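Local coordinates for probable hydrogenase nickel incorporation protein hypB (Methanocaldococcus jannaschii, PDB 2HF9) that probably hydrolyses GTP slowly to drive nickel insertion into the metal centre of [NiFe] hydrogenases, and binds zinc, at residues V38-F43 with G139-I144; R143-S148 with P160-T165. All coordinates share one frame; numbering follows the deposited sequence.

Contact 1. Residues V38-F43 with G139-I144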
loop_
_atom_site.group_PDB
_atom_site.type_symbol
_atom_site.label_atom_id
_atom_site.label_comp_id
_atom_site.label_asym_id
_atom_site.label_seq_id
_atom_site.Cartn_x
_atom_site.Cartn_y
_atom_site.Cartn_z
ATOM N N VAL A 38 -29.753 4.327 4.961
ATOM C CA VAL A 38 -28.566 4.192 4.119
ATOM C C VAL A 38 -27.696 3.079 4.682
ATOM O O VAL A 38 -27.451 3.029 5.885
ATOM C CB VAL A 38 -27.749 5.513 4.043
ATOM C CG1 VAL A 38 -26.530 5.361 3.128
ATOM C CG2 VAL A 38 -28.620 6.661 3.570
ATOM N N VAL A 39 -27.253 2.175 3.813
ATOM C CA VAL A 39 -26.303 1.145 4.216
ATOM C C VAL A 39 -24.935 1.518 3.648
ATOM O O VAL A 39 -24.786 1.696 2.436
ATOM C CB VAL A 39 -26.747 -0.277 3.777
ATOM C CG1 VAL A 39 -25.814 -1.327 4.366
ATOM C CG2 VAL A 39 -28.185 -0.553 4.225
ATOM N N ALA A 40 -23.954 1.658 4.538
ATOM C CA ALA A 40 -22.628 2.154 4.172
ATOM C C ALA A 40 -21.537 1.090 4.238
ATOM O O ALA A 40 -21.519 0.254 5.145
ATOM C CB ALA A 40 -22.250 3.346 5.035
ATOM N N PHE A 41 -20.621 1.156 3.275
ATOM C CA PHE A 41 -19.535 0.190 3.134
ATOM C C PHE A 41 -18.175 0.889 3.055
ATOM O O PHE A 41 -17.982 1.810 2.255
ATOM C CB PHE A 41 -19.754 -0.687 1.891
ATOM C CG PHE A 41 -20.970 -1.575 1.971
ATOM C CD1 PHE A 41 -22.221 -1.109 1.572
ATOM C CD2 PHE A 41 -20.862 -2.885 2.432
ATOM C CE1 PHE A 41 -23.347 -1.929 1.642
ATOM C CE2 PHE A 41 -21.985 -3.716 2.499
ATOM C CZ PHE A 41 -23.229 -3.231 2.102
ATOM N N ASP A 42 -17.243 0.439 3.891
ATOM C CA ASP A 42 -15.876 0.950 3.917
ATOM C C ASP A 42 -14.977 0.027 3.078
ATOM O O ASP A 42 -14.743 -1.124 3.448
ATOM C CB ASP A 42 -15.397 1.040 5.379
ATOM C CG ASP A 42 -13.965 1.556 5.525
ATOM O OD1 ASP A 42 -13.305 1.898 4.527
ATOM O OD2 ASP A 42 -13.495 1.620 6.674
ATOM N N PHE A 43 -14.504 0.540 1.942
ATOM C CA PHE A 43 -13.618 -0.197 1.047
ATOM C C PHE A 43 -12.168 0.159 1.345
ATOM O O PHE A 43 -11.711 1.257 1.017
ATOM C CB PHE A 43 -13.932 0.116 -0.421
ATOM C CG PHE A 43 -15.241 -0.441 -0.901
ATOM C CD1 PHE A 43 -16.434 0.233 -0.653
ATOM C CD2 PHE A 43 -15.279 -1.626 -1.630
ATOM C CE1 PHE A 43 -17.649 -0.276 -1.099
ATOM C CE2 PHE A 43 -16.489 -2.144 -2.088
ATOM C CZ PHE A 43 -17.678 -1.465 -1.821
ATOM N N GLY A 139 -17.901 4.674 10.737
ATOM C CA GLY A 139 -19.341 4.732 10.974
ATOM C C GLY A 139 -20.112 3.998 9.895
ATOM O O GLY A 139 -21.260 4.328 9.608
ATOM N N THR A 140 -19.465 3.001 9.296
ATOM C CA THR A 140 -20.075 2.185 8.247
ATOM C C THR A 140 -20.708 0.936 8.853
ATOM O O THR A 140 -20.424 0.574 9.999
ATOM C CB THR A 140 -19.033 1.775 7.171
ATOM O OG1 THR A 140 -17.939 1.086 7.793
ATOM C CG2 THR A 140 -18.498 2.998 6.451
ATOM N N HIS A 141 -21.573 0.287 8.080
ATOM C CA HIS A 141 -22.183 -0.973 8.488
ATOM C C HIS A 141 -21.241 -2.153 8.272
ATOM O O HIS A 141 -21.161 -3.051 9.112
ATOM C CB HIS A 141 -23.509 -1.184 7.759
ATOM C CG HIS A 141 -24.544 -0.163 8.111
ATOM N ND1 HIS A 141 -24.674 1.029 7.432
ATOM C CD2 HIS A 141 -25.468 -0.138 9.098
ATOM C CE1 HIS A 141 -25.650 1.736 7.976
ATOM N NE2 HIS A 141 -26.146 1.051 8.989
ATOM N N LYS A 142 -20.522 -2.145 7.150
ATOM C CA LYS A 142 -19.576 -3.214 6.839
ATOM C C LYS A 142 -18.236 -2.697 6.334
ATOM O O LYS A 142 -18.139 -1.623 5.733
ATOM C CB LYS A 142 -20.159 -4.205 5.816
ATOM C CG LYS A 142 -21.424 -4.932 6.252
ATOM C CD LYS A 142 -21.170 -5.971 7.337
ATOM C CE LYS A 142 -22.486 -6.514 7.876
ATOM N NZ LYS A 142 -22.268 -7.428 9.028
ATOM N N ARG A 143 -17.205 -3.496 6.584
ATOM C CA ARG A 143 -15.863 -3.200 6.131
ATOM C C ARG A 143 -15.415 -4.252 5.124
ATOM O O ARG A 143 -15.559 -5.456 5.356
ATOM C CB ARG A 143 -14.920 -3.131 7.327
ATOM C CG ARG A 143 -15.194 -1.932 8.233
ATOM C CD ARG A 143 -14.634 -2.111 9.634
ATOM N NE ARG A 143 -13.169 -2.109 9.673
ATOM C CZ ARG A 143 -12.412 -1.015 9.753
ATOM N NH1 ARG A 143 -12.966 0.192 9.786
ATOM N NH2 ARG A 143 -11.091 -1.128 9.783
ATOM N N ILE A 144 -14.888 -3.783 3.998
ATOM C CA ILE A 144 -14.417 -4.663 2.933
ATOM C C ILE A 144 -12.930 -4.401 2.723
ATOM O O ILE A 144 -12.526 -3.255 2.512
ATOM C CB ILE A 144 -15.202 -4.434 1.607
ATOM C CG1 ILE A 144 -16.702 -4.691 1.818
ATOM C CG2 ILE A 144 -14.628 -5.303 0.468
ATOM C CD1 ILE A 144 -17.594 -4.299 0.656
HETATM O O HOH W 1 -15.163 1.604 8.816
#

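Contact 2. Residues R143-S148 with P160-T165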
loop_
_atom_site.group_PDB
_atom_site.type_symbol
_atom_site.label_atom_id
_atom_site.label_comp_id
_atom_site.label_asym_id
_atom_site.label_seq_id
_atom_site.Cartn_x
_atom_site.Cartn_y
_atom_site.Cartn_z
ATOM N N ARG A 143 -17.205 -3.496 6.584
ATOM C CA ARG A 143 -15.863 -3.200 6.131
ATOM C C ARG A 143 -15.415 -4.252 5.124
ATOM O O ARG A 143 -15.559 -5.456 5.356
ATOM C CB ARG A 143 -14.920 -3.131 7.327
ATOM C CG ARG A 143 -15.194 -1.932 8.233
ATOM C CD ARG A 143 -14.634 -2.111 9.634
ATOM N NE ARG A 143 -13.169 -2.109 9.673
ATOM C CZ ARG A 143 -12.412 -1.015 9.753
ATOM N NH1 ARG A 143 -12.966 0.192 9.786
ATOM N NH2 ARG A 143 -11.091 -1.128 9.783
ATOM N N ILE A 144 -14.888 -3.783 3.998
ATOM C CA ILE A 144 -14.417 -4.663 2.933
ATOM C C ILE A 144 -12.930 -4.401 2.723
ATOM O O ILE A 144 -12.526 -3.255 2.512
ATOM C CB ILE A 144 -15.202 -4.434 1.607
ATOM C CG1 ILE A 144 -16.702 -4.691 1.818
ATOM C CG2 ILE A 144 -14.628 -5.303 0.468
ATOM C CD1 ILE A 144 -17.594 -4.299 0.656
ATOM N N VAL A 145 -12.117 -5.450 2.822
ATOM C CA VAL A 145 -10.691 -5.327 2.529
ATOM C C VAL A 145 -10.396 -5.995 1.192
ATOM O O VAL A 145 -10.648 -7.190 1.006
ATOM C CB VAL A 145 -9.781 -5.894 3.659
ATOM C CG1 VAL A 145 -8.305 -5.836 3.255
ATOM C CG2 VAL A 145 -9.988 -5.122 4.947
ATOM N N VAL A 146 -9.885 -5.196 0.259
ATOM C CA VAL A 146 -9.508 -5.681 -1.055
ATOM C C VAL A 146 -7.989 -5.780 -1.136
ATOM O O VAL A 146 -7.282 -4.782 -1.016
ATOM C CB VAL A 146 -10.018 -4.742 -2.186
ATOM C CG1 VAL A 146 -9.744 -5.358 -3.566
ATOM C CG2 VAL A 146 -11.503 -4.442 -2.008
ATOM N N ILE A 147 -7.492 -6.995 -1.313
ATOM C CA ILE A 147 -6.097 -7.186 -1.676
ATOM C C ILE A 147 -6.065 -7.911 -3.008
ATOM O O ILE A 147 -7.101 -8.359 -3.502
ATOM C CB ILE A 147 -5.261 -7.937 -0.597
ATOM C CG1 ILE A 147 -5.846 -9.331 -0.272
ATOM C CG2 ILE A 147 -5.021 -7.033 0.630
ATOM C CD1 ILE A 147 -6.996 -9.352 0.738
ATOM N N SER A 148 -4.891 -8.008 -3.611
ATOM C CA SER A 148 -4.816 -8.655 -4.906
ATOM C C SER A 148 -3.612 -9.573 -5.020
ATOM O O SER A 148 -2.616 -9.405 -4.307
ATOM C CB SER A 148 -4.850 -7.618 -6.032
ATOM O OG SER A 148 -3.632 -6.909 -6.114
ATOM N N PRO A 160 -2.322 -9.254 9.549
ATOM C CA PRO A 160 -3.503 -9.863 10.171
ATOM C C PRO A 160 -4.409 -8.853 10.892
ATOM O O PRO A 160 -5.614 -9.084 10.995
ATOM C CB PRO A 160 -2.903 -10.873 11.155
ATOM C CG PRO A 160 -1.551 -10.331 11.479
ATOM C CD PRO A 160 -1.073 -9.671 10.220
ATOM N N GLY A 161 -3.828 -7.746 11.358
ATOM C CA GLY A 161 -4.569 -6.691 12.053
ATOM C C GLY A 161 -5.757 -6.137 11.291
ATOM O O GLY A 161 -6.889 -6.151 11.796
ATOM N N ILE A 162 -5.515 -5.656 10.069
ATOM C CA ILE A 162 -6.601 -5.117 9.242
ATOM C C ILE A 162 -7.569 -6.215 8.787
ATOM O O ILE A 162 -8.775 -5.979 8.695
ATOM C CB ILE A 162 -6.085 -4.277 8.028
ATOM C CG1 ILE A 162 -7.213 -3.397 7.459
ATOM C CG2 ILE A 162 -5.449 -5.171 6.957
ATOM C CD1 ILE A 162 -6.757 -2.360 6.436
ATOM N N MET A 163 -7.027 -7.407 8.523
ATOM C CA MET A 163 -7.823 -8.555 8.080
ATOM C C MET A 163 -8.886 -8.928 9.099
ATOM O O MET A 163 -10.003 -9.283 8.733
ATOM C CB MET A 163 -6.936 -9.769 7.773
ATOM C CG MET A 163 -5.984 -9.573 6.609
ATOM S SD MET A 163 -6.786 -9.106 5.061
ATOM C CE MET A 163 -5.376 -8.415 4.209
ATOM N N LYS A 164 -8.536 -8.821 10.379
ATOM C CA LYS A 164 -9.470 -9.106 11.472
ATOM C C LYS A 164 -10.609 -8.095 11.579
ATOM O O LYS A 164 -11.617 -8.364 12.235
ATOM C CB LYS A 164 -8.727 -9.196 12.806
ATOM C CG LYS A 164 -7.778 -10.374 12.914
ATOM C CD LYS A 164 -7.195 -10.463 14.315
ATOM C CE LYS A 164 -5.997 -11.393 14.356
ATOM N NZ LYS A 164 -4.736 -10.669 14.004
ATOM N N THR A 165 -10.448 -6.935 10.944
ATOM C CA THR A 165 -11.482 -5.893 10.980
ATOM C C THR A 165 -12.449 -6.003 9.796
ATOM O O THR A 165 -13.455 -5.295 9.737
ATOM C CB THR A 165 -10.874 -4.460 11.050
ATOM O OG1 THR A 165 -10.334 -4.091 9.773
ATOM C CG2 THR A 165 -9.773 -4.387 12.109
#

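Contact 1. Residues V38-F43 with G139-I144
Phe41, Asp42 and Phe43 pair in parallel with Lys142, Arg143 and Ile144. The strands 39-45 and 142-148 are neighbours in the parallel sheet of the P-loop GTPase fold, and the short segments run 28° apart.

Three backbone bonds carry the ladder: Lys142 N to Ala40 O, Asp42 N to Lys142 O at 2.9 Å, and Ile144 N to Asp42 O. Ala40 O takes a second donor, His141 N. Lys142 N comes nearly in line with the carbonyl, whereas His141 N is tilted 33° from its plane. His141 CG lies beside its own backbone N (chi1 -64°), and ND1 receives Ala40 N at 3.0 Å in an almost straight bond. Asn34 holds His141 NE2.

The apolar contacts lie on the face of Phe41 and Phe43. Lys142 runs beside Phe41, with CB 3.7 Å from Phe41 CD2, and its NZ pairs with Glu224. Ile144 CD1 sits over one face of the Phe43 ring in a CH-pi contact, 4.1 Å from the centroid. Helix 211-224 packs on Phe41.

The other face is polar. Asp42 and Arg143 lie side by side with their flat groups nearly perpendicular. Asp42 OD2 and Arg143 NH1 are 3.5 Å apart; the oxygen stands well off the guanidinium plane, so the pair attracts by charge without a direct hydrogen bond. Asn126 binds Asp42 OD1, and Pro133 O accepts from Arg143 NH2. A water closes the gap: it donates to Asp42 OD2 at 2.7 Å, accepts from Arg143 NH1 at 2.8 Å and bonds Thr140 OG1.

Contact 2. Residues R143-S148 with P160-T165
The guanidinium of Arg143 meets Thr165 at its edge. Thr165 OG1 lies only 2° out of the guanidinium plane and accepts from Arg143 NH2 at 3.1 Å in a nearly straight bond. The carbonyl carbon of Thr165 also lies at this edge, in the plane. Arg143 NE adds two weak bonds, one to Thr165 O at 3.2 Å and a longer one to Thr165 OG1. The arginine chain bends at chi3 (68°), which brings NE round to the threonine. The two side chains cross at a slant. Arg143 NH2 also donates to Pro133 O, so this nitrogen has two acceptors.

Thr165 is itself fixed by the helix. Its OG1 donates to Ile162 O at 2.7 Å, and its backbone N donates to the same oxygen. The hydroxyl therefore donates one hydrogen bond to the helix and accepts from the arginine. This would hold the threonine in one rotation.

The strand 142-148, the short helix 160-163 and the strand 168-172 form a beta-alpha-beta unit of the G domain. Here the helix packs on the first strand of that unit. Val145 and Ile147 point toward the helix segment, as does Arg143.

Val145 uses both methyls. CG2 meets Ile162 CG1 at 4.1 Å, and CG1 touches both SD and CE of Met163. Met163 crosses Val145 at about a right angle. Its chain is bent at chi2 (-56°), and beyond the sulfur its methyl meets Ile147 tip to tip. Leu130 touches both Ile147 and Ile162, while Ile194 of helix 184-194 packs on Met163. Met163 CE lies 3.9 Å from both CG2 and CD1 of Ile147.

In the fold
From the N terminus, the chain enters the sheet along strand 39-45. It then passes through helices 51-62, 78-85 and 104-111 and strands 68-74, 90-95 and 121-125 before it reaches strand 142-148. Contact 1 closes this long loop, with 95 residues between its segments. Contact 2 follows at once and closes a short one of 11 residues, without helix or strand. The loops neither nest nor cross: they adjoin at Arg143 and Ile144, which belong to both contacts. Strand 142-148 is the common element. Contact 1 joins it edgewise to strand 39-45, and contact 2 joins it to helix 160-163, before the chain returns as strand 168-172.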